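Diguanylate cyclase (PDB 5M3C) is a two-domain bacterial signalling protein that joins a GGDEF domain, here holding guanosine-5'-triphosphate and calcium, to an EAL domain with its own calcium site. Local coordinates at residues P34-F39 with I88-L93; D41-K46 with F122-V127; T180-A185 with V213-P218; V207-L212 with A261-L266. All blocks are in the same frame, centred on the assembly; numbering follows the deposited sequence.

Contact 1: P34-F39 with I88-L93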
loop_
_atom_site.group_PDB
_atom_site.type_symbol
_atom_site.label_atom_id
_atom_site.label_comp_id
_atom_site.label_asym_id
_atom_site.label_seq_id
_atom_site.Cartn_x
_atom_site.Cartn_y
_atom_site.Cartn_z
ATOM N N PRO B 34 -3.673 -45.857 -2.946
ATOM C CA PRO B 34 -2.865 -44.693 -2.644
ATOM C C PRO B 34 -3.053 -44.272 -1.193
ATOM O O PRO B 34 -3.971 -44.749 -0.523
ATOM C CB PRO B 34 -3.447 -43.636 -3.576
ATOM C CG PRO B 34 -4.902 -43.974 -3.620
ATOM C CD PRO B 34 -5.002 -45.472 -3.455
ATOM N N GLY B 35 -2.187 -43.387 -0.714
ATOM C CA GLY B 35 -2.332 -42.846 0.631
ATOM C C GLY B 35 -1.587 -41.538 0.777
ATOM O O GLY B 35 -1.018 -41.029 -0.186
ATOM N N ALA B 36 -1.579 -40.992 1.986
ATOM C CA ALA B 36 -0.964 -39.691 2.208
ATOM C C ALA B 36 -0.374 -39.541 3.603
ATOM O O ALA B 36 -0.914 -40.046 4.583
ATOM C CB ALA B 36 -1.979 -38.588 1.956
ATOM N N VAL B 37 0.747 -38.835 3.665
ATOM C CA VAL B 37 1.350 -38.422 4.918
ATOM C C VAL B 37 1.427 -36.902 4.913
ATOM O O VAL B 37 1.972 -36.310 3.977
ATOM C CB VAL B 37 2.769 -38.990 5.083
ATOM C CG1 VAL B 37 3.411 -38.447 6.350
ATOM C CG2 VAL B 37 2.731 -40.511 5.108
ATOM N N LEU B 38 0.868 -36.278 5.944
ATOM C CA LEU B 38 0.835 -34.821 6.038
ATOM C C LEU B 38 1.709 -34.326 7.181
ATOM O O LEU B 38 1.594 -34.799 8.310
ATOM C CB LEU B 38 -0.600 -34.321 6.232
ATOM C CG LEU B 38 -1.464 -34.233 4.967
ATOM C CD1 LEU B 38 -1.543 -35.578 4.263
ATOM C CD2 LEU B 38 -2.861 -33.726 5.289
ATOM N N PHE B 39 2.577 -33.366 6.874
ATOM C CA PHE B 39 3.466 -32.762 7.862
ATOM C C PHE B 39 2.989 -31.359 8.214
ATOM O O PHE B 39 2.928 -30.482 7.345
ATOM C CB PHE B 39 4.886 -32.688 7.307
ATOM C CG PHE B 39 5.947 -32.631 8.365
ATOM C CD1 PHE B 39 6.082 -31.515 9.168
ATOM C CD2 PHE B 39 6.813 -33.695 8.550
ATOM C CE1 PHE B 39 7.060 -31.461 10.142
ATOM C CE2 PHE B 39 7.791 -33.649 9.522
ATOM C CZ PHE B 39 7.917 -32.530 10.320
ATOM N N ILE B 88 0.560 -36.633 10.163
ATOM C CA ILE B 88 -0.734 -37.259 9.942
ATOM C C ILE B 88 -0.668 -38.303 8.837
ATOM O O ILE B 88 0.084 -38.155 7.873
ATOM C CB ILE B 88 -1.790 -36.203 9.570
ATOM C CG1 ILE B 88 -1.952 -35.203 10.715
ATOM C CG2 ILE B 88 -3.126 -36.858 9.258
ATOM C CD1 ILE B 88 -2.765 -33.982 10.346
ATOM N N LEU B 89 -1.469 -39.354 8.984
ATOM C CA LEU B 89 -1.493 -40.455 8.031
ATOM C C LEU B 89 -2.919 -40.675 7.535
ATOM O O LEU B 89 -3.861 -40.726 8.324
ATOM C CB LEU B 89 -0.932 -41.722 8.692
ATOM C CG LEU B 89 -0.757 -43.030 7.903
ATOM C CD1 LEU B 89 -1.933 -43.967 8.134
ATOM C CD2 LEU B 89 -0.533 -42.801 6.415
ATOM N N LEU B 90 -3.064 -40.774 6.218
ATOM C CA LEU B 90 -4.344 -41.078 5.590
ATOM C C LEU B 90 -4.198 -42.389 4.822
ATOM O O LEU B 90 -3.753 -42.396 3.670
ATOM C CB LEU B 90 -4.766 -39.941 4.659
ATOM C CG LEU B 90 -4.779 -38.544 5.290
ATOM C CD1 LEU B 90 -5.088 -37.491 4.239
ATOM C CD2 LEU B 90 -5.775 -38.456 6.437
ATOM N N PRO B 91 -4.574 -43.505 5.468
ATOM C CA PRO B 91 -4.287 -44.879 5.051
ATOM C C PRO B 91 -5.053 -45.306 3.812
ATOM O O PRO B 91 -4.466 -45.838 2.866
ATOM C CB PRO B 91 -4.735 -45.728 6.253
ATOM C CG PRO B 91 -5.181 -44.775 7.311
ATOM C CD PRO B 91 -5.455 -43.467 6.644
ATOM N N GLY B 92 -6.361 -45.087 3.833
ATOM C CA GLY B 92 -7.208 -45.456 2.715
ATOM C C GLY B 92 -7.750 -44.224 2.029
ATOM O O GLY B 92 -8.483 -43.438 2.631
ATOM N N LEU B 93 -7.371 -44.052 0.767
ATOM C CA LEU B 93 -7.888 -42.970 -0.056
ATOM C C LEU B 93 -8.449 -43.569 -1.330
ATOM O O LEU B 93 -7.824 -44.444 -1.931
ATOM C CB LEU B 93 -6.778 -41.983 -0.421
ATOM C CG LEU B 93 -6.177 -41.075 0.653
ATOM C CD1 LEU B 93 -5.204 -40.116 -0.014
ATOM C CD2 LEU B 93 -7.243 -40.305 1.416
#
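Leu90 lies at the middle of the apolar cluster between these two antiparallel strands of the GGDEF domain. Its CG is anti to the carbonyl carbon (chi1 -53°), which lets one methyl, CD1, serve two partners: it lies 4.0 Å from Ala36 CB and crosses obliquely to within 4.0 Å of Leu38 CD1. On the same face Leu38 CB and Ile88 CB meet side by side at 4.0 Å, the methylene of Leu38 against the branching carbon of Ile88, across a hydrogen-bonded pair. Beyond the end of strand 85-90, Leu93 folds back so that its CD1 comes 4.1 Å from Ala36 CB, and Pro34 closes this end with its CG against Leu93 CB. Helix 96-108 covers the face, with Leu106 on Leu38 and Ile88, and Val102 on Leu90. On the reverse face Val37 CG2 and Leu89 CD2 cross obliquely at 4.2 Å, and helix 139-155 reaches Val37 through Ala146. The polar edge is all backbone. Ala36 and Leu90 exchange one pair of bonds, of which Leu90 N to Ala36 O is the straighter (2.8 Å, 169°); Leu38 and Ile88 exchange another, with Leu38 N approaching Ile88 O from above the carbonyl plane. The chemistry thus divides cleanly: main-chain amides fix the register, while the aliphatic side chains on the two faces meet the helices.

Contact 2: D41-K46 with F122-V127. With CA (calcium ion), chain G; GTP (guanosine-5'-triphosphate), chain I.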
loop_
_atom_site.group_PDB
_atom_site.type_symbol
_atom_site.label_atom_id
_atom_site.label_comp_id
_atom_site.label_asym_id
_atom_site.label_seq_id
_atom_site.Cartn_x
_atom_site.Cartn_y
_atom_site.Cartn_z
ATOM N N ASP B 41 3.532 -28.036 10.675
ATOM C CA ASP B 41 4.409 -27.304 11.582
ATOM C C ASP B 41 3.784 -25.957 11.931
ATOM O O ASP B 41 3.548 -25.131 11.050
ATOM C CB ASP B 41 5.776 -27.105 10.924
ATOM C CG ASP B 41 6.812 -26.532 11.875
ATOM O OD1 ASP B 41 6.447 -25.699 12.729
ATOM O OD2 ASP B 41 7.999 -26.909 11.764
ATOM N N LEU B 42 3.513 -25.737 13.214
ATOM C CA LEU B 42 2.874 -24.500 13.654
ATOM C C LEU B 42 3.655 -23.287 13.163
ATOM O O LEU B 42 4.883 -23.322 13.089
ATOM C CB LEU B 42 2.746 -24.465 15.181
ATOM C CG LEU B 42 1.804 -25.499 15.809
ATOM C CD1 LEU B 42 1.587 -25.212 17.288
ATOM C CD2 LEU B 42 0.466 -25.545 15.082
ATOM N N ASP B 43 2.935 -22.219 12.828
ATOM C CA ASP B 43 3.547 -20.999 12.301
ATOM C C ASP B 43 3.926 -20.010 13.404
ATOM O O ASP B 43 3.101 -19.655 14.245
ATOM C CB ASP B 43 2.601 -20.315 11.313
ATOM C CG ASP B 43 2.538 -21.025 9.978
ATOM O OD1 ASP B 43 3.587 -21.519 9.513
ATOM O OD2 ASP B 43 1.440 -21.080 9.385
ATOM N N ARG B 44 5.180 -19.567 13.383
ATOM C CA ARG B 44 5.667 -18.553 14.317
ATOM C C ARG B 44 5.133 -18.777 15.729
ATOM O O ARG B 44 4.560 -17.876 16.341
ATOM C CB ARG B 44 5.290 -17.156 13.819
ATOM C CG ARG B 44 5.980 -16.762 12.519
ATOM N N PHE B 45 5.336 -19.986 16.241
ATOM C CA PHE B 45 4.870 -20.352 17.574
ATOM C C PHE B 45 5.826 -19.840 18.654
ATOM O O PHE B 45 5.446 -19.726 19.821
ATOM C CB PHE B 45 4.721 -21.873 17.677
ATOM C CG PHE B 45 3.870 -22.327 18.832
ATOM C CD1 PHE B 45 2.489 -22.217 18.779
ATOM C CD2 PHE B 45 4.449 -22.877 19.962
ATOM C CE1 PHE B 45 1.703 -22.638 19.837
ATOM C CE2 PHE B 45 3.670 -23.303 21.023
ATOM C CZ PHE B 45 2.294 -23.183 20.961
ATOM N N LYS B 46 7.064 -19.537 18.267
ATOM C CA LYS B 46 8.050 -18.993 19.202
ATOM C C LYS B 46 7.548 -17.677 19.788
ATOM O O LYS B 46 7.656 -17.437 20.995
ATOM C CB LYS B 46 9.399 -18.778 18.511
ATOM N N PHE B 122 -5.252 -16.855 18.177
ATOM C CA PHE B 122 -5.209 -17.483 16.865
ATOM C C PHE B 122 -3.799 -17.950 16.550
ATOM O O PHE B 122 -2.845 -17.173 16.604
ATOM C CB PHE B 122 -5.669 -16.515 15.778
ATOM C CG PHE B 122 -7.052 -15.974 15.991
ATOM C CD1 PHE B 122 -7.267 -14.928 16.875
ATOM C CD2 PHE B 122 -8.135 -16.504 15.306
ATOM C CE1 PHE B 122 -8.535 -14.425 17.076
ATOM C CE2 PHE B 122 -9.408 -16.003 15.504
ATOM C CZ PHE B 122 -9.607 -14.962 16.391
ATOM N N VAL B 123 -3.677 -19.229 16.217
ATOM C CA VAL B 123 -2.411 -19.787 15.771
ATOM C C VAL B 123 -2.609 -20.351 14.371
ATOM O O VAL B 123 -3.710 -20.766 14.008
ATOM C CB VAL B 123 -1.904 -20.894 16.718
ATOM C CG1 VAL B 123 -2.096 -20.485 18.171
ATOM C CG2 VAL B 123 -2.620 -22.202 16.442
ATOM N N SER B 124 -1.539 -20.355 13.587
ATOM C CA SER B 124 -1.596 -20.823 12.211
ATOM C C SER B 124 -0.610 -21.966 12.015
ATOM O O SER B 124 0.140 -22.309 12.930
ATOM C CB SER B 124 -1.269 -19.673 11.261
ATOM O OG SER B 124 -1.238 -20.114 9.919
ATOM N N ALA B 125 -0.607 -22.556 10.824
ATOM C CA ALA B 125 0.288 -23.671 10.535
ATOM C C ALA B 125 0.537 -23.824 9.042
ATOM O O ALA B 125 -0.287 -23.428 8.221
ATOM C CB ALA B 125 -0.283 -24.960 11.105
ATOM N N SER B 126 1.686 -24.398 8.703
ATOM C CA SER B 126 2.012 -24.718 7.319
ATOM C C SER B 126 1.943 -26.231 7.130
ATOM O O SER B 126 2.258 -26.993 8.044
ATOM C CB SER B 126 3.402 -24.200 6.966
ATOM O OG SER B 126 3.519 -22.826 7.285
ATOM N N VAL B 127 1.531 -26.671 5.947
ATOM C CA VAL B 127 1.289 -28.090 5.733
ATOM C C VAL B 127 1.972 -28.613 4.479
ATOM O O VAL B 127 1.815 -28.057 3.388
ATOM C CB VAL B 127 -0.217 -28.387 5.628
ATOM C CG1 VAL B 127 -0.457 -29.888 5.570
ATOM C CG2 VAL B 127 -0.964 -27.771 6.800
HETATM CA CA CA G . 7.063 -23.802 13.759
HETATM P PG GTP I . 8.299 -21.065 11.901
HETATM O O1G GTP I . 9.530 -20.650 11.132
HETATM O O2G GTP I . 6.994 -20.626 11.285
HETATM O O3G GTP I . 8.303 -22.509 12.345
HETATM O O3B GTP I . 8.333 -20.203 13.262
HETATM P PB GTP I . 8.515 -20.901 14.702
HETATM O O1B GTP I . 8.816 -19.824 15.718
HETATM O O2B GTP I . 7.354 -21.838 14.940
HETATM O O3A GTP I . 9.866 -21.746 14.450
HETATM P PA GTP I . 10.204 -23.106 15.242
HETATM O O1A GTP I . 11.705 -23.237 15.338
HETATM O O2A GTP I . 9.385 -24.235 14.657
HETATM O "O5'" GTP I . 9.647 -22.795 16.709
HETATM C "C5'" GTP I . 9.091 -23.855 17.467
HETATM C "C4'" GTP I . 8.588 -23.269 18.770
HETATM O "O4'" GTP I . 7.716 -24.201 19.409
HETATM C "C3'" GTP I . 9.740 -22.975 19.724
HETATM O "O3'" GTP I . 9.736 -21.599 20.117
HETATM C "C2'" GTP I . 9.497 -23.878 20.914
HETATM O "O2'" GTP I . 9.794 -23.233 22.154
HETATM C "C1'" GTP I . 8.020 -24.206 20.801
HETATM N N9 GTP I . 7.732 -25.510 21.425
HETATM C C8 GTP I . 8.192 -26.710 21.030
HETATM N N7 GTP I . 7.719 -27.684 21.851
HETATM C C5 GTP I . 6.948 -27.097 22.784
HETATM C C6 GTP I . 6.148 -27.534 23.946
HETATM O O6 GTP I . 6.088 -28.743 24.252
HETATM N N1 GTP I . 5.492 -26.604 24.655
HETATM C C2 GTP I . 5.543 -25.295 24.339
HETATM N N2 GTP I . 4.856 -24.407 25.098
HETATM N N3 GTP I . 6.257 -24.825 23.288
HETATM C C4 GTP I . 6.961 -25.663 22.496
#
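Strands 41-43 and 124-127 run antiparallel at 137°, twisted well away from straight alignment, as neighbours in the central sheet of the GGDEF domain. Asp41 and Ser126 form a hydrogen-bonded pair, Ser126 N reaching Asp41 O at 3.1 Å almost straight (174°) but from above the carbonyl plane. Leu42 and Ala125 follow as a non-hydrogen-bonded pair whose side chains diverge. Asp43, with CG anti to the carbonyl carbon, lays its carboxylate across the neighbouring strand between two serines. Ser126 OG donates to the syn lone pair of Asp43 OD1 at 2.6 Å, and Ser124 OG to the anti lone pair of Asp43 OD2 at 2.9 Å. Lys154 adds a salt bridge to OD1 and Ser159 N a bond to OD2, so the buried charge is gripped at both oxygens and is probably held ionised. Just beyond, the chain turns around the triphosphate of GTP, the amides of Arg44, Phe45 and Lys46 each donating to it; the Phe45 ring meets the ribose edge-on. Asp41, its CG anti to the backbone N, points to the calcium, which Asp84 and three phosphate oxygens of GTP also bind. Asp41 OD1 lies 2.2 Å from the ion, and Leu42 O 2.3 Å from it.

Contact 3: T180-A185 with V213-P218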
loop_
_atom_site.group_PDB
_atom_site.type_symbol
_atom_site.label_atom_id
_atom_site.label_comp_id
_atom_site.label_asym_id
_atom_site.label_seq_id
_atom_site.Cartn_x
_atom_site.Cartn_y
_atom_site.Cartn_z
ATOM N N THR B 180 23.229 -20.976 8.246
ATOM C CA THR B 180 24.379 -21.215 9.116
ATOM C C THR B 180 25.590 -20.460 8.600
ATOM O O THR B 180 26.332 -19.841 9.369
ATOM C CB THR B 180 24.740 -22.710 9.203
ATOM O OG1 THR B 180 24.715 -23.289 7.894
ATOM C CG2 THR B 180 23.764 -23.451 10.093
ATOM N N GLU B 181 25.782 -20.512 7.288
ATOM C CA GLU B 181 26.914 -19.847 6.669
ATOM C C GLU B 181 26.829 -18.337 6.840
ATOM O O GLU B 181 27.837 -17.683 7.100
ATOM C CB GLU B 181 27.013 -20.219 5.190
ATOM C CG GLU B 181 27.494 -21.643 4.954
ATOM C CD GLU B 181 28.670 -22.019 5.840
ATOM O OE1 GLU B 181 28.446 -22.418 7.000
ATOM O OE2 GLU B 181 29.822 -21.922 5.373
ATOM N N LEU B 182 25.631 -17.781 6.703
ATOM C CA LEU B 182 25.448 -16.352 6.924
ATOM C C LEU B 182 25.754 -16.033 8.378
ATOM O O LEU B 182 26.499 -15.096 8.678
ATOM C CB LEU B 182 24.021 -15.916 6.576
ATOM C CG LEU B 182 23.724 -14.417 6.710
ATOM C CD1 LEU B 182 24.654 -13.580 5.845
ATOM C CD2 LEU B 182 22.275 -14.128 6.353
ATOM N N ARG B 183 25.189 -16.832 9.277
ATOM C CA ARG B 183 25.388 -16.640 10.708
ATOM C C ARG B 183 26.878 -16.644 11.039
ATOM O O ARG B 183 27.349 -15.830 11.832
ATOM C CB ARG B 183 24.659 -17.729 11.506
ATOM C CG ARG B 183 23.978 -17.217 12.769
ATOM C CD ARG B 183 23.136 -18.286 13.448
ATOM N NE ARG B 183 21.781 -18.368 12.901
ATOM C CZ ARG B 183 20.772 -17.576 13.262
ATOM N NH1 ARG B 183 19.572 -17.731 12.710
ATOM N NH2 ARG B 183 20.959 -16.624 14.169
ATOM N N ARG B 184 27.616 -17.562 10.419
ATOM C CA ARG B 184 29.062 -17.651 10.617
ATOM C C ARG B 184 29.792 -16.456 10.021
ATOM O O ARG B 184 30.590 -15.804 10.695
ATOM C CB ARG B 184 29.598 -18.934 9.992
ATOM C CG ARG B 184 29.228 -20.181 10.773
ATOM C CD ARG B 184 29.692 -21.446 10.079
ATOM N NE ARG B 184 30.109 -22.444 11.056
ATOM C CZ ARG B 184 31.358 -22.589 11.489
ATOM N NH1 ARG B 184 32.328 -21.810 11.021
ATOM N NH2 ARG B 184 31.644 -23.522 12.386
ATOM N N ALA B 185 29.514 -16.180 8.752
ATOM C CA ALA B 185 30.160 -15.091 8.030
ATOM C C ALA B 185 29.987 -13.780 8.778
ATOM O O ALA B 185 30.910 -12.958 8.860
ATOM C CB ALA B 185 29.576 -14.978 6.632
ATOM N N VAL B 213 27.131 -4.335 0.152
ATOM C CA VAL B 213 27.517 -5.590 0.791
ATOM C C VAL B 213 27.635 -6.724 -0.220
ATOM O O VAL B 213 26.758 -6.916 -1.061
ATOM C CB VAL B 213 26.502 -6.019 1.863
ATOM C CG1 VAL B 213 27.129 -7.040 2.799
ATOM C CG2 VAL B 213 26.012 -4.816 2.649
ATOM N N ARG B 214 28.727 -7.472 -0.124
ATOM C CA ARG B 214 28.955 -8.628 -0.975
ATOM C C ARG B 214 29.222 -9.848 -0.110
ATOM O O ARG B 214 29.648 -9.726 1.036
ATOM C CB ARG B 214 30.153 -8.390 -1.894
ATOM C CG ARG B 214 29.907 -7.386 -3.012
ATOM C CD ARG B 214 29.028 -7.970 -4.106
ATOM N NE ARG B 214 29.094 -7.179 -5.332
ATOM C CZ ARG B 214 28.341 -6.111 -5.584
ATOM N NH1 ARG B 214 27.451 -5.684 -4.694
ATOM N NH2 ARG B 214 28.477 -5.464 -6.735
ATOM N N TRP B 215 28.974 -11.028 -0.666
ATOM C CA TRP B 215 29.222 -12.269 0.051
ATOM C C TRP B 215 29.674 -13.356 -0.911
ATOM O O TRP B 215 28.887 -13.841 -1.719
ATOM C CB TRP B 215 27.962 -12.712 0.806
ATOM C CG TRP B 215 28.146 -13.951 1.648
ATOM C CD1 TRP B 215 29.318 -14.436 2.149
ATOM C CD2 TRP B 215 27.119 -14.838 2.107
ATOM N NE1 TRP B 215 29.087 -15.577 2.878
ATOM C CE2 TRP B 215 27.745 -15.844 2.870
ATOM C CE3 TRP B 215 25.732 -14.884 1.942
ATOM C CZ2 TRP B 215 27.033 -16.880 3.468
ATOM C CZ3 TRP B 215 25.026 -15.916 2.537
ATOM C CH2 TRP B 215 25.678 -16.899 3.289
ATOM N N TYR B 216 30.949 -13.723 -0.830
ATOM C CA TYR B 216 31.466 -14.846 -1.601
ATOM C C TYR B 216 31.670 -16.055 -0.705
ATOM O O TYR B 216 32.226 -15.941 0.389
ATOM C CB TYR B 216 32.790 -14.500 -2.279
ATOM C CG TYR B 216 33.435 -15.697 -2.950
ATOM C CD1 TYR B 216 33.020 -16.120 -4.211
ATOM C CD2 TYR B 216 34.442 -16.417 -2.320
ATOM C CE1 TYR B 216 33.595 -17.218 -4.827
ATOM C CE2 TYR B 216 35.026 -17.517 -2.930
ATOM C CZ TYR B 216 34.597 -17.912 -4.184
ATOM O OH TYR B 216 35.169 -19.004 -4.798
ATOM N N HIS B 217 31.217 -17.213 -1.174
ATOM C CA HIS B 217 31.460 -18.467 -0.476
ATOM C C HIS B 217 31.946 -19.506 -1.477
ATOM O O HIS B 217 31.259 -19.796 -2.455
ATOM C CB HIS B 217 30.190 -18.957 0.221
ATOM C CG HIS B 217 30.447 -19.987 1.275
ATOM N ND1 HIS B 217 30.959 -21.233 0.988
ATOM C CD2 HIS B 217 30.265 -19.956 2.616
ATOM C CE1 HIS B 217 31.082 -21.926 2.106
ATOM N NE2 HIS B 217 30.667 -21.173 3.109
ATOM N N PRO B 218 33.131 -20.082 -1.229
ATOM C CA PRO B 218 33.761 -21.004 -2.176
ATOM C C PRO B 218 32.819 -22.106 -2.651
ATOM O O PRO B 218 32.789 -22.432 -3.839
ATOM C CB PRO B 218 34.911 -21.614 -1.365
ATOM C CG PRO B 218 35.178 -20.644 -0.267
ATOM C CD PRO B 218 33.868 -19.990 0.041
#
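Glu181 OE2 takes one hydrogen bond across this helix-to-strand contact, from His217 NE2 at 2.5 Å, with an angle of 150° at the hydrogen. The bond uses the anti lone pair of the carboxylate oxygen, and OE2 lies close to the plane of the imidazole, although carboxylate and ring planes are turned 65° apart. A bend at chi2 (-44°) brings the acid over to the histidine. Because the other ring nitrogen, ND1, is bonded to Leu219 N, the imidazole is held at both ends and its rotation is fixed. This His-carboxylate pair would tend to raise the basicity of the imidazole. Beneath it Trp215, with CG anti to the backbone N, drives its six-membered ring against the helix. Glu181 CB meets the ring edge-on, in the plane, 3.8 Å from Trp215 CZ2. Leu182 works differently: its CD1 stands over one face in a CH-pi contact, 4.3 Å from the centroid of that ring, while its CB touches Trp215 CH2 at 3.8 Å. One turn further on, Ala185 CB lies 3.8 Å from Trp215 NE1. The contact lays helix 168-187 across the far end of strand 206-217: Leu182 goes on to touch Leu231 and Ala232 of helix 225-234, Trp215 also packs on Leu191 and Ile223, and strand 192-200 flanks the strand through a backbone bond between Arg214 and Gln192.

Contact 4: V207-L212 with A261-L266. With CA (calcium ion), chain H.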
loop_
_atom_site.group_PDB
_atom_site.type_symbol
_atom_site.label_atom_id
_atom_site.label_comp_id
_atom_site.label_asym_id
_atom_site.label_seq_id
_atom_site.Cartn_x
_atom_site.Cartn_y
_atom_site.Cartn_z
ATOM N N VAL B 207 31.537 12.839 -6.353
ATOM C CA VAL B 207 30.546 13.434 -5.459
ATOM C C VAL B 207 30.259 12.550 -4.250
ATOM O O VAL B 207 29.451 12.902 -3.390
ATOM C CB VAL B 207 29.215 13.681 -6.186
ATOM C CG1 VAL B 207 28.398 14.727 -5.441
ATOM C CG2 VAL B 207 29.464 14.120 -7.618
ATOM N N GLY B 208 30.920 11.400 -4.189
ATOM C CA GLY B 208 30.709 10.455 -3.102
ATOM C C GLY B 208 30.794 9.030 -3.602
ATOM O O GLY B 208 31.180 8.784 -4.743
ATOM N N ALA B 209 30.435 8.084 -2.744
ATOM C CA ALA B 209 30.462 6.676 -3.119
ATOM C C ALA B 209 29.414 5.891 -2.340
ATOM O O ALA B 209 28.967 6.325 -1.280
ATOM C CB ALA B 209 31.847 6.095 -2.876
ATOM N N GLU B 210 29.020 4.738 -2.873
ATOM C CA GLU B 210 28.076 3.867 -2.186
ATOM C C GLU B 210 28.756 2.580 -1.736
ATOM O O GLU B 210 29.495 1.951 -2.503
ATOM C CB GLU B 210 26.887 3.528 -3.084
ATOM C CG GLU B 210 25.807 2.727 -2.373
ATOM C CD GLU B 210 24.634 2.380 -3.271
ATOM O OE1 GLU B 210 24.697 2.678 -4.480
ATOM O OE2 GLU B 210 23.649 1.803 -2.766
ATOM N N ALA B 211 28.495 2.199 -0.489
ATOM C CA ALA B 211 28.997 0.951 0.069
ATOM C C ALA B 211 27.959 -0.144 -0.129
ATOM O O ALA B 211 26.813 -0.007 0.288
ATOM C CB ALA B 211 29.317 1.119 1.544
ATOM N N LEU B 212 28.378 -1.231 -0.766
ATOM C CA LEU B 212 27.482 -2.314 -1.143
ATOM C C LEU B 212 27.985 -3.644 -0.595
ATOM O O LEU B 212 29.120 -4.044 -0.859
ATOM C CB LEU B 212 27.387 -2.388 -2.666
ATOM C CG LEU B 212 26.882 -1.112 -3.344
ATOM C CD1 LEU B 212 27.349 -1.041 -4.789
ATOM C CD2 LEU B 212 25.366 -1.032 -3.258
ATOM N N ALA B 261 41.719 12.588 0.903
ATOM C CA ALA B 261 40.996 13.839 1.044
ATOM C C ALA B 261 39.501 13.610 0.876
ATOM O O ALA B 261 39.080 12.537 0.444
ATOM C CB ALA B 261 41.500 14.845 0.022
ATOM N N PRO B 262 38.693 14.627 1.210
ATOM C CA PRO B 262 37.248 14.503 1.119
ATOM C C PRO B 262 36.828 14.386 -0.337
ATOM O O PRO B 262 37.258 15.179 -1.176
ATOM C CB PRO B 262 36.745 15.805 1.742
ATOM C CG PRO B 262 37.826 16.788 1.469
ATOM C CD PRO B 262 39.115 16.016 1.464
ATOM N N PHE B 263 36.004 13.388 -0.628
ATOM C CA PHE B 263 35.633 13.066 -1.998
ATOM C C PHE B 263 34.120 12.921 -2.106
ATOM O O PHE B 263 33.608 12.307 -3.043
ATOM C CB PHE B 263 36.304 11.758 -2.417
ATOM C CG PHE B 263 35.840 10.565 -1.627
ATOM C CD1 PHE B 263 36.286 10.360 -0.329
ATOM C CD2 PHE B 263 34.948 9.657 -2.176
ATOM C CE1 PHE B 263 35.857 9.270 0.403
ATOM C CE2 PHE B 263 34.515 8.564 -1.448
ATOM C CZ PHE B 263 34.971 8.370 -0.157
ATOM N N GLY B 264 33.415 13.499 -1.141
ATOM C CA GLY B 264 31.972 13.344 -1.038
ATOM C C GLY B 264 31.638 12.376 0.080
ATOM O O GLY B 264 32.533 11.748 0.646
ATOM N N PRO B 265 30.344 12.250 0.409
ATOM C CA PRO B 265 29.934 11.327 1.459
ATOM C C PRO B 265 29.779 9.890 0.962
ATOM O O PRO B 265 29.864 9.625 -0.242
ATOM C CB PRO B 265 28.581 11.890 1.925
ATOM C CG PRO B 265 28.183 12.941 0.932
ATOM C CD PRO B 265 29.196 12.959 -0.176
ATOM N N LEU B 266 29.559 8.975 1.901
ATOM C CA LEU B 266 29.410 7.557 1.596
ATOM C C LEU B 266 27.974 7.107 1.864
ATOM O O LEU B 266 27.420 7.363 2.936
ATOM C CB LEU B 266 30.390 6.735 2.438
ATOM C CG LEU B 266 30.356 5.212 2.274
ATOM C CD1 LEU B 266 30.886 4.799 0.913
ATOM C CD2 LEU B 266 31.159 4.544 3.377
HETATM CA CA CA H . 21.327 1.956 -3.056
#
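This is a parallel beta contact at the mouth of a beta-alpha-beta crossover in the EAL domain, whose barrel-like sheet sets strand 206-217 beside strand 266-269. The chain leaves the first strand, passes through helices 225-234 and 238-259, and returns through the loop 261-265. One bond makes the join between the segments: Ala209 N donates to Pro265 O at 3.0 Å, in the carbonyl plane. Ala209 pairs with Leu266, and Ala209 O also receives a CA-H...O contact from Leu266 CA at 3.2 Å. Just before this point two glycines meet, Gly208 CA and Gly264 CA being 3.8 Å apart; each has a positive phi (144° and 104°) at which a side chain would jam against the preceding carbonyl. The apolar side is built on two alanine methyls. Leu266, with CG anti to the backbone N, puts its CD1 between them, 4.1 Å from Ala209 CB and 4.0 Å from Ala211 CB. Phe263 presents its ring edge instead, CE2 lying 3.9 Å from Ala209 CB in the ring plane, and Phe421 of helix 418-425 touches both of these residues. Glu210, between the alanines, points away from the loop with its chain extended. Gln408 bonds its OE1, Asn269, Glu301 and Asp331 share its metal, and Glu210 OE2 binds the calcium ion at 2.3 Å.

From the N terminus, strand 35-43 supplies most of the first segment of contact 1 and, running on into helix 45-52, that of contact 2. Contact 1 closes its loop at 88-93 and contact 2 later, at 122-127, so the two cross, and strand 35-43 is held in one sheet between strands 85-90 and 119-132. Helix 168-187 then opens contact 3, in series. It closes at 213-218, after contact 4 has opened at 207-212; contact 4 closes at 261-266, so these two cross as well. Strand 206-217 is thus held by a loop at its near part and a helix at its far part. Contacts 2 and 4, centres about 45 Å apart, each include calcium ligands of a separate domain.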